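Local coordinates for 2L protein (Yaba-like disease virus, PDB 3IT8), which adopts an MHC class I-like architecture and, as a poxvirus 2L-family protein, probably binds and neutralises host tumour necrosis factor, at residues Y64-N67 with F68-L72; L141-N145 with T146-D150; G156-Y160 with M161-L165; K227-N230 with G231-Y234; A166-D169 with Y170-M173. All coordinates share one frame; numbering follows the deposited sequence.

Contact 1. Residues Y64-N67 with F68-L72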
# COMPACT_ATOMS: atom_id res chain seq x y z
N TYR D 64 7.99 -36.15 17.68
CA TYR D 64 8.08 -34.96 18.51
C TYR D 64 9.46 -34.71 19.10
O TYR D 64 9.58 -34.19 20.21
CB TYR D 64 7.07 -35.04 19.67
CG TYR D 64 5.65 -35.33 19.22
CD1 TYR D 64 5.30 -36.56 18.69
CD2 TYR D 64 4.66 -34.35 19.32
CE1 TYR D 64 4.01 -36.83 18.27
CE2 TYR D 64 3.36 -34.59 18.91
CZ TYR D 64 3.04 -35.84 18.38
OH TYR D 64 1.75 -36.09 17.97
N ASN D 65 10.51 -35.05 18.34
CA ASN D 65 11.88 -34.87 18.80
C ASN D 65 12.03 -35.50 20.18
O ASN D 65 12.76 -34.96 21.02
CB ASN D 65 12.22 -33.39 18.89
CG ASN D 65 12.14 -32.70 17.55
OD1 ASN D 65 11.47 -31.68 17.41
ND2 ASN D 65 12.83 -33.23 16.55
N PHE D 66 11.34 -36.62 20.43
CA PHE D 66 11.40 -37.28 21.73
C PHE D 66 12.79 -37.70 22.19
O PHE D 66 13.20 -37.38 23.31
CB PHE D 66 10.50 -38.51 21.77
CG PHE D 66 10.44 -39.14 23.11
CD1 PHE D 66 9.59 -38.65 24.08
CD2 PHE D 66 11.28 -40.20 23.43
CE1 PHE D 66 9.58 -39.20 25.37
CE2 PHE D 66 11.27 -40.76 24.71
CZ PHE D 66 10.42 -40.26 25.68
N ASN D 67 13.52 -38.42 21.35
CA ASN D 67 14.85 -38.86 21.74
C ASN D 67 15.68 -37.65 22.13
O ASN D 67 16.39 -37.69 23.13
CB ASN D 67 15.53 -39.62 20.60
CG ASN D 67 14.72 -40.81 20.14
OD1 ASN D 67 14.05 -41.45 20.93
ND2 ASN D 67 14.80 -41.12 18.86
N PHE D 68 15.59 -36.57 21.35
CA PHE D 68 16.35 -35.36 21.66
C PHE D 68 16.03 -34.84 23.05
O PHE D 68 16.92 -34.66 23.88
CB PHE D 68 16.06 -34.26 20.65
CG PHE D 68 16.56 -32.92 21.08
CD1 PHE D 68 17.87 -32.54 20.84
CD2 PHE D 68 15.71 -32.02 21.75
CE1 PHE D 68 18.35 -31.30 21.26
CE2 PHE D 68 16.18 -30.78 22.18
CZ PHE D 68 17.51 -30.42 21.94
N TRP D 69 14.75 -34.61 23.31
CA TRP D 69 14.33 -34.09 24.60
C TRP D 69 14.59 -35.05 25.76
O TRP D 69 15.11 -34.65 26.81
CB TRP D 69 12.85 -33.72 24.56
CG TRP D 69 12.59 -32.48 23.76
CD1 TRP D 69 11.86 -32.37 22.60
CD2 TRP D 69 13.10 -31.16 24.03
NE1 TRP D 69 11.89 -31.08 22.14
CE2 TRP D 69 12.64 -30.31 22.99
CE3 TRP D 69 13.90 -30.62 25.05
CZ2 TRP D 69 12.96 -28.94 22.95
CZ3 TRP D 69 14.21 -29.25 25.01
CH2 TRP D 69 13.74 -28.43 23.96
N TYR D 70 14.24 -36.31 25.60
CA TYR D 70 14.47 -37.27 26.66
C TYR D 70 15.92 -37.18 27.13
O TYR D 70 16.21 -37.02 28.31
CB TYR D 70 14.19 -38.69 26.19
CG TYR D 70 14.64 -39.70 27.20
CD1 TYR D 70 13.88 -39.96 28.34
CD2 TYR D 70 15.87 -40.34 27.07
CE1 TYR D 70 14.33 -40.83 29.33
CE2 TYR D 70 16.34 -41.21 28.04
CZ TYR D 70 15.56 -41.44 29.18
OH TYR D 70 16.00 -42.28 30.18
N SER D 71 16.83 -37.30 26.18
CA SER D 71 18.24 -37.26 26.48
C SER D 71 18.69 -35.95 27.14
O SER D 71 19.35 -35.97 28.17
CB SER D 71 19.03 -37.50 25.20
OG SER D 71 20.40 -37.30 25.45
N LEU D 72 18.32 -34.82 26.55
CA LEU D 72 18.72 -33.54 27.08
C LEU D 72 18.08 -33.26 28.42
O LEU D 72 18.66 -32.58 29.25
CB LEU D 72 18.38 -32.43 26.08
CG LEU D 72 18.78 -31.03 26.54
CD1 LEU D 72 20.25 -30.98 26.92
CD2 LEU D 72 18.47 -30.06 25.43
O HOH W 1 9.94 -30.93 20.16
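Trp-69 reaches back along helix 61-82 to Asn-65 and Tyr-64, and a single water finishes the encounter. The indole CG stands anti to its own carbonyl carbon (chi1 -72°), which brings the pyrrole side of the ring alongside the preceding turn, with Trp-69 CD1 3.9 Å from Asn-65 CB. Trp-69 NE1 then donates to the water oxygen at 2.8 Å, and that oxygen sits at the edge of the indole, in its plane. The same water gives its protons to the neighbouring turn, to Asn-65 OD1 and to Tyr-64 O, both at similar and rather long distances. Over one face of the indole hangs CE2 of Phe-68, whose ring also meets Tyr-154 of helix 148-174 edge-to-face.

A second pairing uses another torsion. Phe-66 has CG anti to the backbone N (chi1 -175°), so its ring runs beside the next turn and receives Tyr-70 CB over one face. This CH-pi contact measures 4.3 Å from Tyr-70 CB to the centroid of the Phe-66 ring. The Tyr-70 ring continues past it to stack on Tyr-35, and its hydroxyl is bonded to Tyr-17 O.

The example illustrates division of labour on one helix. One water links the indole N-H, the Asn-65 side-chain oxygen and Tyr-64 O, which also takes the Tyr-7 hydroxyl; the side chains of Phe-66 and Tyr-70 meet by apolar CH-pi contact, while their backbones share a hydrogen bond, Tyr-70 N to Phe-66 O at 2.7 Å.

Contact 2. Residues L141-N145 with T146-D150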
# COMPACT_ATOMS: atom_id res chain seq x y z
N LEU D 141 18.94 -25.55 30.22
CA LEU D 141 18.61 -24.23 30.73
C LEU D 141 19.63 -23.11 30.54
O LEU D 141 19.35 -21.97 30.88
CB LEU D 141 18.24 -24.34 32.21
CG LEU D 141 16.99 -25.17 32.52
CD1 LEU D 141 16.81 -25.29 34.03
CD2 LEU D 141 15.78 -24.49 31.90
N THR D 142 20.80 -23.41 29.99
CA THR D 142 21.80 -22.36 29.77
C THR D 142 22.26 -22.27 28.34
O THR D 142 22.31 -23.26 27.63
CB THR D 142 23.06 -22.56 30.59
OG1 THR D 142 22.71 -23.04 31.89
CG2 THR D 142 23.79 -21.23 30.74
N VAL D 143 22.63 -21.06 27.93
CA VAL D 143 23.12 -20.86 26.58
C VAL D 143 24.47 -21.56 26.48
O VAL D 143 24.94 -21.88 25.38
CB VAL D 143 23.28 -19.37 26.29
CG1 VAL D 143 23.73 -19.15 24.84
CG2 VAL D 143 21.97 -18.65 26.57
N LYS D 144 25.08 -21.82 27.64
CA LYS D 144 26.38 -22.49 27.71
C LYS D 144 26.33 -23.87 27.07
O LYS D 144 27.32 -24.33 26.49
CB LYS D 144 26.81 -22.64 29.17
CG LYS D 144 26.95 -21.33 29.94
CD LYS D 144 28.18 -20.53 29.50
CE LYS D 144 29.47 -21.22 29.92
NZ LYS D 144 30.68 -20.47 29.50
N ASN D 145 25.18 -24.53 27.16
CA ASN D 145 25.01 -25.88 26.62
C ASN D 145 25.23 -25.99 25.12
O ASN D 145 24.77 -25.18 24.33
CB ASN D 145 23.61 -26.41 26.96
CG ASN D 145 23.47 -27.90 26.67
OD1 ASN D 145 23.59 -28.33 25.52
ND2 ASN D 145 23.23 -28.68 27.71
N THR D 146 25.95 -27.04 24.74
CA THR D 146 26.27 -27.28 23.35
C THR D 146 25.04 -27.47 22.46
O THR D 146 25.09 -27.23 21.26
CB THR D 146 27.19 -28.50 23.24
OG1 THR D 146 27.12 -29.04 21.92
CG2 THR D 146 26.80 -29.56 24.25
N LEU D 147 23.93 -27.90 23.05
CA LEU D 147 22.71 -28.12 22.27
C LEU D 147 21.71 -26.98 22.32
O LEU D 147 20.60 -27.09 21.79
CB LEU D 147 22.01 -29.40 22.75
CG LEU D 147 22.79 -30.69 22.48
CD1 LEU D 147 22.06 -31.86 23.09
CD2 LEU D 147 22.95 -30.88 20.97
N TRP D 148 22.11 -25.87 22.94
CA TRP D 148 21.24 -24.70 23.06
C TRP D 148 20.58 -24.33 21.73
O TRP D 148 19.38 -24.01 21.69
CB TRP D 148 22.03 -23.51 23.59
CG TRP D 148 21.20 -22.29 23.79
CD1 TRP D 148 21.36 -21.07 23.18
CD2 TRP D 148 20.07 -22.17 24.64
NE1 TRP D 148 20.39 -20.20 23.61
CE2 TRP D 148 19.58 -20.84 24.51
CE3 TRP D 148 19.41 -23.05 25.52
CZ2 TRP D 148 18.47 -20.38 25.21
CZ3 TRP D 148 18.30 -22.58 26.22
CH2 TRP D 148 17.84 -21.26 26.06
N LYS D 149 21.36 -24.37 20.65
CA LYS D 149 20.83 -24.01 19.35
C LYS D 149 19.62 -24.86 19.01
O LYS D 149 18.67 -24.37 18.40
CB LYS D 149 21.91 -24.16 18.26
CG LYS D 149 23.15 -23.27 18.49
CD LYS D 149 22.76 -21.82 18.83
CE LYS D 149 23.92 -21.05 19.47
NZ LYS D 149 23.47 -19.81 20.16
N ASP D 150 19.64 -26.12 19.41
CA ASP D 150 18.51 -26.99 19.13
C ASP D 150 17.33 -26.65 20.01
O ASP D 150 16.18 -26.73 19.58
CB ASP D 150 18.90 -28.46 19.31
CG ASP D 150 19.82 -28.95 18.21
OD1 ASP D 150 19.47 -28.75 17.03
OD2 ASP D 150 20.87 -29.55 18.53
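Val-143 lies against the indole of Trp-148, the first residue of helix 148-174, and here the loop packs closely on the helix. The backbone itself does much of the covering: Val-143 CA sits over one face of the five-membered ring, 3.7 Å from the ring centroid. Farther along the same face comes the peptide of Thr-142, its O 3.6 Å from Trp-148 CE3. The two methyls of Val-143 lie over this face too, with CG1 3.5 Å from Trp-148 CD1 and CG2 nearer to NE1 and CE2. This overlap follows from the Trp-148 torsion, CG anti to the backbone N (chi1 -178°), which swings the indole back over the loop. Phe-127 and Tyr-120, from two strands of the platform, also touch it.

Asn-145 organises the turn between these groups. Its side-chain OD1 accepts from Leu-147 N in the carbonyl plane, although the modelled distance is unusually short and its exact value is doubtful, while its backbone O accepts from Trp-148 N at 3.1 Å. The amide nitrogen ND2 turns the other way, making a weak bond to Gly-139 O.

Packing thins out toward the surface. Lys-144 and Thr-146 lie there, and Thr-146 adds little more than its methyl, CG2, 3.7 Å from Asn-145 OD1.

With Leu-147 at the N-cap, the arrangement fits an Asx turn nested within a type I beta turn spanning Asn-145 to Trp-148, a compact way of reversing the chain immediately before a helix begins.

Contact 3. Residues G156-Y160 with M161-L165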
# COMPACT_ATOMS: atom_id res chain seq x y z
N GLY D 156 11.79 -22.88 21.12
CA GLY D 156 11.50 -21.52 20.73
C GLY D 156 10.65 -21.44 19.47
O GLY D 156 9.68 -20.69 19.42
N GLY D 157 11.00 -22.23 18.46
CA GLY D 157 10.25 -22.20 17.23
C GLY D 157 8.78 -22.57 17.40
O GLY D 157 7.89 -21.87 16.89
N PHE D 158 8.54 -23.66 18.11
CA PHE D 158 7.20 -24.16 18.34
C PHE D 158 6.39 -23.09 19.05
O PHE D 158 5.23 -22.82 18.69
CB PHE D 158 7.26 -25.41 19.21
CG PHE D 158 5.96 -26.15 19.30
CD1 PHE D 158 5.37 -26.68 18.16
CD2 PHE D 158 5.35 -26.34 20.53
CE1 PHE D 158 4.18 -27.40 18.25
CE2 PHE D 158 4.16 -27.05 20.63
CZ PHE D 158 3.57 -27.58 19.48
N GLU D 159 7.01 -22.48 20.06
CA GLU D 159 6.34 -21.46 20.84
C GLU D 159 6.15 -20.17 20.05
O GLU D 159 5.17 -19.46 20.22
CB GLU D 159 7.14 -21.16 22.11
CG GLU D 159 6.30 -20.54 23.21
CD GLU D 159 7.12 -20.12 24.40
OE1 GLU D 159 8.06 -20.85 24.79
OE2 GLU D 159 6.82 -19.06 24.97
N TYR D 160 7.09 -19.87 19.17
CA TYR D 160 6.99 -18.66 18.39
C TYR D 160 5.88 -18.69 17.35
O TYR D 160 5.25 -17.67 17.08
CB TYR D 160 8.30 -18.37 17.69
CG TYR D 160 8.26 -17.06 16.93
CD1 TYR D 160 8.32 -15.84 17.60
CD2 TYR D 160 8.14 -17.04 15.53
CE1 TYR D 160 8.26 -14.63 16.92
CE2 TYR D 160 8.08 -15.83 14.84
CZ TYR D 160 8.13 -14.63 15.54
OH TYR D 160 8.02 -13.42 14.87
N MET D 161 5.64 -19.84 16.74
CA MET D 161 4.62 -19.89 15.71
C MET D 161 4.16 -21.31 15.37
O MET D 161 2.99 -21.53 15.06
CB MET D 161 5.13 -19.21 14.45
CG MET D 161 4.11 -19.15 13.35
SD MET D 161 4.78 -18.40 11.85
CE MET D 161 5.28 -16.86 12.47
N GLY D 162 5.10 -22.25 15.42
CA GLY D 162 4.77 -23.62 15.10
C GLY D 162 3.49 -24.15 15.70
O GLY D 162 2.61 -24.66 15.00
N CYS D 163 3.37 -24.02 17.01
CA CYS D 163 2.20 -24.50 17.70
C CYS D 163 0.91 -23.84 17.21
O CYS D 163 -0.04 -24.54 16.86
CB CYS D 163 2.35 -24.28 19.20
SG CYS D 163 1.18 -25.23 20.15
N SER D 164 0.87 -22.52 17.17
CA SER D 164 -0.34 -21.82 16.72
C SER D 164 -0.79 -22.27 15.33
O SER D 164 -1.97 -22.19 15.01
CB SER D 164 -0.12 -20.32 16.71
OG SER D 164 0.82 -19.99 15.72
N LEU D 165 0.15 -22.71 14.50
CA LEU D 165 -0.20 -23.18 13.17
C LEU D 165 -0.72 -24.62 13.26
O LEU D 165 -1.73 -24.98 12.65
CB LEU D 165 1.01 -23.13 12.25
CG LEU D 165 1.48 -21.73 11.85
CD1 LEU D 165 2.78 -21.82 11.07
CD2 LEU D 165 0.41 -21.06 11.01
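A pi-type turn interrupts helix 148-174 where Gly-157 O receives two backbone donors at once. Met-161 N lies 3.0 Å from Gly-157 O and Gly-162 N 3.2 Å from the same oxygen, and they arrive from opposite faces of the carbonyl plane. The next bond keeps the wider spacing: Cys-163 N reaches Phe-158 O, five residues back, at 2.8 Å and on a lone pair. Gly-162, without a side chain, allows its CA to come within 4.1 Å of Phe-158 CA.

On the buried side, Phe-158 holds CG anti to its backbone N (chi1 -169°), which carries the ring beneath the following turn. Cys-163 CB is centred over one face, 3.5 Å from the ring centroid, in a CH-pi contact. The sulfur lies out past the rim, by CZ and CE2, and meets the ring obliquely, Cys-163 SG being 4.0 Å from the Phe-158 centroid. Tyr-5 stacks on Phe-158 as well.

Tyr-160 and Met-161 lie side by side, pointing the same way, with Met-161 CE 3.8 Å from Tyr-160 CE2. Both side chains also pack on the chain of another protein, consistent with a place at the binding surface.

The short axes of 156-160 and 161-165 are 49° apart, a kink of the sort found in the second platform helix of MHC class I-like folds.

Contact 4. Residues K227-N230 with G231-Y234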
# COMPACT_ATOMS: atom_id res chain seq x y z
N LYS D 227 -20.07 -4.65 26.96
CA LYS D 227 -19.58 -5.50 25.88
C LYS D 227 -18.07 -5.33 25.91
O LYS D 227 -17.56 -4.23 26.11
CB LYS D 227 -20.12 -5.05 24.52
CG LYS D 227 -21.61 -5.27 24.33
CD LYS D 227 -22.06 -4.77 22.96
CE LYS D 227 -23.59 -4.78 22.81
NZ LYS D 227 -24.01 -4.13 21.54
N TYR D 228 -17.35 -6.44 25.76
CA TYR D 228 -15.90 -6.39 25.75
C TYR D 228 -15.47 -6.14 24.29
O TYR D 228 -15.67 -7.01 23.44
CB TYR D 228 -15.34 -7.72 26.24
CG TYR D 228 -13.85 -7.75 26.38
CD1 TYR D 228 -13.24 -7.31 27.55
CD2 TYR D 228 -13.04 -8.22 25.34
CE1 TYR D 228 -11.84 -7.33 27.69
CE2 TYR D 228 -11.65 -8.25 25.46
CZ TYR D 228 -11.05 -7.81 26.64
OH TYR D 228 -9.68 -7.86 26.78
N VAL D 229 -14.92 -4.97 24.00
CA VAL D 229 -14.50 -4.64 22.64
C VAL D 229 -13.12 -5.23 22.35
O VAL D 229 -12.14 -4.91 23.04
CB VAL D 229 -14.47 -3.12 22.44
CG1 VAL D 229 -14.12 -2.80 21.00
CG2 VAL D 229 -15.81 -2.53 22.81
N ASN D 230 -13.05 -6.06 21.32
CA ASN D 230 -11.81 -6.74 20.96
C ASN D 230 -10.52 -5.96 21.14
O ASN D 230 -9.79 -6.17 22.13
CB ASN D 230 -11.88 -7.24 19.53
CG ASN D 230 -10.96 -8.45 19.30
OD1 ASN D 230 -9.89 -8.58 19.92
ND2 ASN D 230 -11.37 -9.33 18.40
N GLY D 231 -10.20 -5.08 20.21
CA GLY D 231 -8.94 -4.37 20.34
C GLY D 231 -8.81 -3.31 21.42
O GLY D 231 -7.78 -2.65 21.52
N ARG D 232 -9.83 -3.13 22.25
CA ARG D 232 -9.78 -2.10 23.28
C ARG D 232 -8.93 -2.45 24.48
O ARG D 232 -8.85 -3.62 24.86
CB ARG D 232 -11.19 -1.76 23.73
CG ARG D 232 -11.27 -0.58 24.67
CD ARG D 232 -12.71 -0.12 24.75
NE ARG D 232 -13.20 0.26 23.44
CZ ARG D 232 -14.47 0.55 23.16
NH1 ARG D 232 -15.38 0.50 24.12
NH2 ARG D 232 -14.83 0.90 21.94
N TYR D 233 -8.31 -1.44 25.09
CA TYR D 233 -7.48 -1.66 26.27
C TYR D 233 -8.32 -1.68 27.55
O TYR D 233 -9.28 -0.91 27.65
CB TYR D 233 -6.42 -0.56 26.38
CG TYR D 233 -5.67 -0.63 27.68
CD1 TYR D 233 -4.71 -1.61 27.91
CD2 TYR D 233 -5.98 0.24 28.72
CE1 TYR D 233 -4.07 -1.72 29.13
CE2 TYR D 233 -5.36 0.14 29.95
CZ TYR D 233 -4.40 -0.84 30.16
OH TYR D 233 -3.79 -0.94 31.39
N TYR D 234 -7.98 -2.54 28.51
CA TYR D 234 -8.70 -2.61 29.78
C TYR D 234 -7.80 -2.96 30.96
O TYR D 234 -7.12 -3.98 30.93
CB TYR D 234 -9.79 -3.69 29.77
CG TYR D 234 -10.92 -3.53 28.79
CD1 TYR D 234 -10.90 -4.19 27.56
CD2 TYR D 234 -12.03 -2.75 29.10
CE1 TYR D 234 -11.97 -4.08 26.66
CE2 TYR D 234 -13.10 -2.64 28.21
CZ TYR D 234 -13.07 -3.31 26.99
OH TYR D 234 -14.11 -3.21 26.11
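Tyr-234 folds back over Tyr-228 and Val-229, and its side chain can be followed outward atom by atom. From CB the ring departs with CG anti to the carbonyl carbon (chi1 -63°), which directs it toward the preceding residues; CG itself is 4.1 Å from Tyr-228 CE1. One step on, Tyr-234 CD1 comes to 3.3 Å from Tyr-228 CE1. Tyr-234 CE1 lies above a face of the Tyr-228 ring, offset toward the rim. The planes are inclined by only 23°, but with centroids 4.6 Å apart the two rings are slid so far that they scarcely overlap. Past this, CZ draws near the backbone, and the phenol oxygen ends the journey by accepting a bond from Val-229 N, 2.9 Å from Tyr-234 OH.

All this takes place in the Ig-like domain, in the long loop joining strand 213-218 to strand 254-255. The loop doubles back through a reverse turn in which Arg-232 N donates to Val-229 O at 3.0 Å. Tyr-228 also meets Phe-284 edge-to-face.

Around the same turn, Arg-232 bends at chi3 and lays its guanidinium flat over Val-229. The methyl CG2 is centred under one face, 3.4 Å from Arg-232 CZ. Arg-232 NH2 forms a salt bridge with an acidic side chain on the chain of another protein, and Val-229 packs there too.

Contact 5. Residues A166-D169 with Y170-M173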
# COMPACT_ATOMS: atom_id res chain seq x y z
N ALA D 166 -0.01 -25.45 14.02
CA ALA D 166 -0.39 -26.84 14.18
C ALA D 166 -1.78 -27.01 14.79
O ALA D 166 -2.59 -27.79 14.28
CB ALA D 166 0.64 -27.55 15.03
N ILE D 167 -2.07 -26.28 15.86
CA ILE D 167 -3.36 -26.41 16.53
C ILE D 167 -4.52 -26.38 15.56
O ILE D 167 -5.54 -27.03 15.79
CB ILE D 167 -3.57 -25.31 17.61
CG1 ILE D 167 -4.77 -25.68 18.48
CG2 ILE D 167 -3.84 -23.97 16.96
CD1 ILE D 167 -4.93 -24.79 19.68
N LEU D 168 -4.37 -25.65 14.46
CA LEU D 168 -5.43 -25.55 13.46
C LEU D 168 -5.62 -26.86 12.68
O LEU D 168 -6.73 -27.18 12.26
CB LEU D 168 -5.17 -24.38 12.51
CG LEU D 168 -5.19 -22.98 13.15
CD1 LEU D 168 -4.94 -21.94 12.10
CD2 LEU D 168 -6.52 -22.72 13.84
N ASP D 169 -4.55 -27.61 12.50
CA ASP D 169 -4.66 -28.89 11.80
C ASP D 169 -5.36 -29.90 12.71
O ASP D 169 -6.16 -30.72 12.24
CB ASP D 169 -3.28 -29.42 11.41
CG ASP D 169 -2.64 -28.61 10.29
OD1 ASP D 169 -3.35 -28.28 9.32
OD2 ASP D 169 -1.42 -28.33 10.39
N TYR D 170 -5.07 -29.85 14.01
CA TYR D 170 -5.71 -30.76 14.94
C TYR D 170 -7.21 -30.51 14.91
O TYR D 170 -8.01 -31.45 14.81
CB TYR D 170 -5.19 -30.54 16.37
CG TYR D 170 -3.81 -31.10 16.65
CD1 TYR D 170 -2.67 -30.51 16.11
CD2 TYR D 170 -3.63 -32.21 17.48
CE1 TYR D 170 -1.40 -31.00 16.39
CE2 TYR D 170 -2.36 -32.70 17.76
CZ TYR D 170 -1.25 -32.08 17.22
OH TYR D 170 0.01 -32.53 17.52
N GLN D 171 -7.58 -29.24 15.00
CA GLN D 171 -8.97 -28.85 15.00
C GLN D 171 -9.71 -29.43 13.81
O GLN D 171 -10.79 -29.98 13.97
CB GLN D 171 -9.09 -27.34 15.00
CG GLN D 171 -10.51 -26.88 14.98
CD GLN D 171 -10.63 -25.39 15.13
OE1 GLN D 171 -9.99 -24.62 14.40
NE2 GLN D 171 -11.46 -24.96 16.08
N LYS D 172 -9.12 -29.32 12.62
CA LYS D 172 -9.74 -29.87 11.41
C LYS D 172 -10.03 -31.35 11.53
O LYS D 172 -11.15 -31.80 11.27
CB LYS D 172 -8.85 -29.67 10.18
CG LYS D 172 -8.87 -28.30 9.60
CD LYS D 172 -8.15 -28.28 8.27
CE LYS D 172 -8.17 -26.87 7.65
NZ LYS D 172 -7.65 -26.82 6.25
N MET D 173 -9.02 -32.12 11.92
CA MET D 173 -9.19 -33.56 12.04
C MET D 173 -10.00 -33.98 13.25
O MET D 173 -10.43 -35.11 13.33
CB MET D 173 -7.83 -34.23 12.08
CG MET D 173 -7.06 -34.04 10.80
SD MET D 173 -5.43 -34.80 10.77
CE MET D 173 -4.43 -33.48 11.29
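The carbonyl oxygen of Ala-166 accepts two backbone N-H groups, one from Asp-169 N at 2.7 Å and one from Tyr-170 N, which lies 3.2 Å from Ala-166 O and in the plane of its carbonyl. The Tyr-170 ring adds an edge to the same oxygen: CD1 approaches to 3.3 Å from Ala-166 O, which sits close to the ring plane. This alignment depends on the tyrosine torsion, with CG anti to the carbonyl carbon (chi1 -76°), drawing the ring back along the preceding turn until CE1 is 4.2 Å from Ala-166 CB. Beyond it the phenol oxygen is bonded to Asp-23, Tyr-5 and Thr-59, and Phe-51 stacks on the ring.

Met-173, buried on the same side as Tyr-170, curls back at chi3, so that its terminal methyl CE comes 3.4 Å from Asp-169 O, the oxygen that already takes the Met-173 N-H.

Another face of helix 148-174 carries Leu-168, Gln-171 and Lys-172. Leu-168 and Gln-171 run side by side and point the same way, with Leu-168 CD2 4.0 Å from Gln-171 OE1. Lys-172 and Asp-169 carry opposite charges, but Asp-169 OD1 remains 5.5 Å from Lys-172 NZ, a separation that would permit only a mild attraction.

The chemistry is therefore uneven round the helix. Tyr-170 is fixed at both ends, by a doubly used carbonyl at its root and a three-partner hydroxyl at its tip, whereas the side meeting the chain of another protein offers Leu-168, Gln-171 and Lys-172 for packing.

Four of the contacts belong to the MHC-like platform; contact 4 lies in the Ig-like domain, its centre about 41 Å from that of contact 1. Contacts 2, 3 and 5 sample helix 148-174 from its start to near its end, while contact 1 holds the other long helix and touches contact 2 through Phe-68 and Asp-150. Contact 3 is the most deeply buried and contact 2 the most superficial. Chemistry follows place: a bridging water in contact 1, a capping turn in contact 2, a kink in contact 3, a slid tyrosine pair and a guanidinium over valine in contact 4, a doubly used carbonyl and buried tyrosine in contact 5. Contacts 3, 4 and 5 also meet other protein chains.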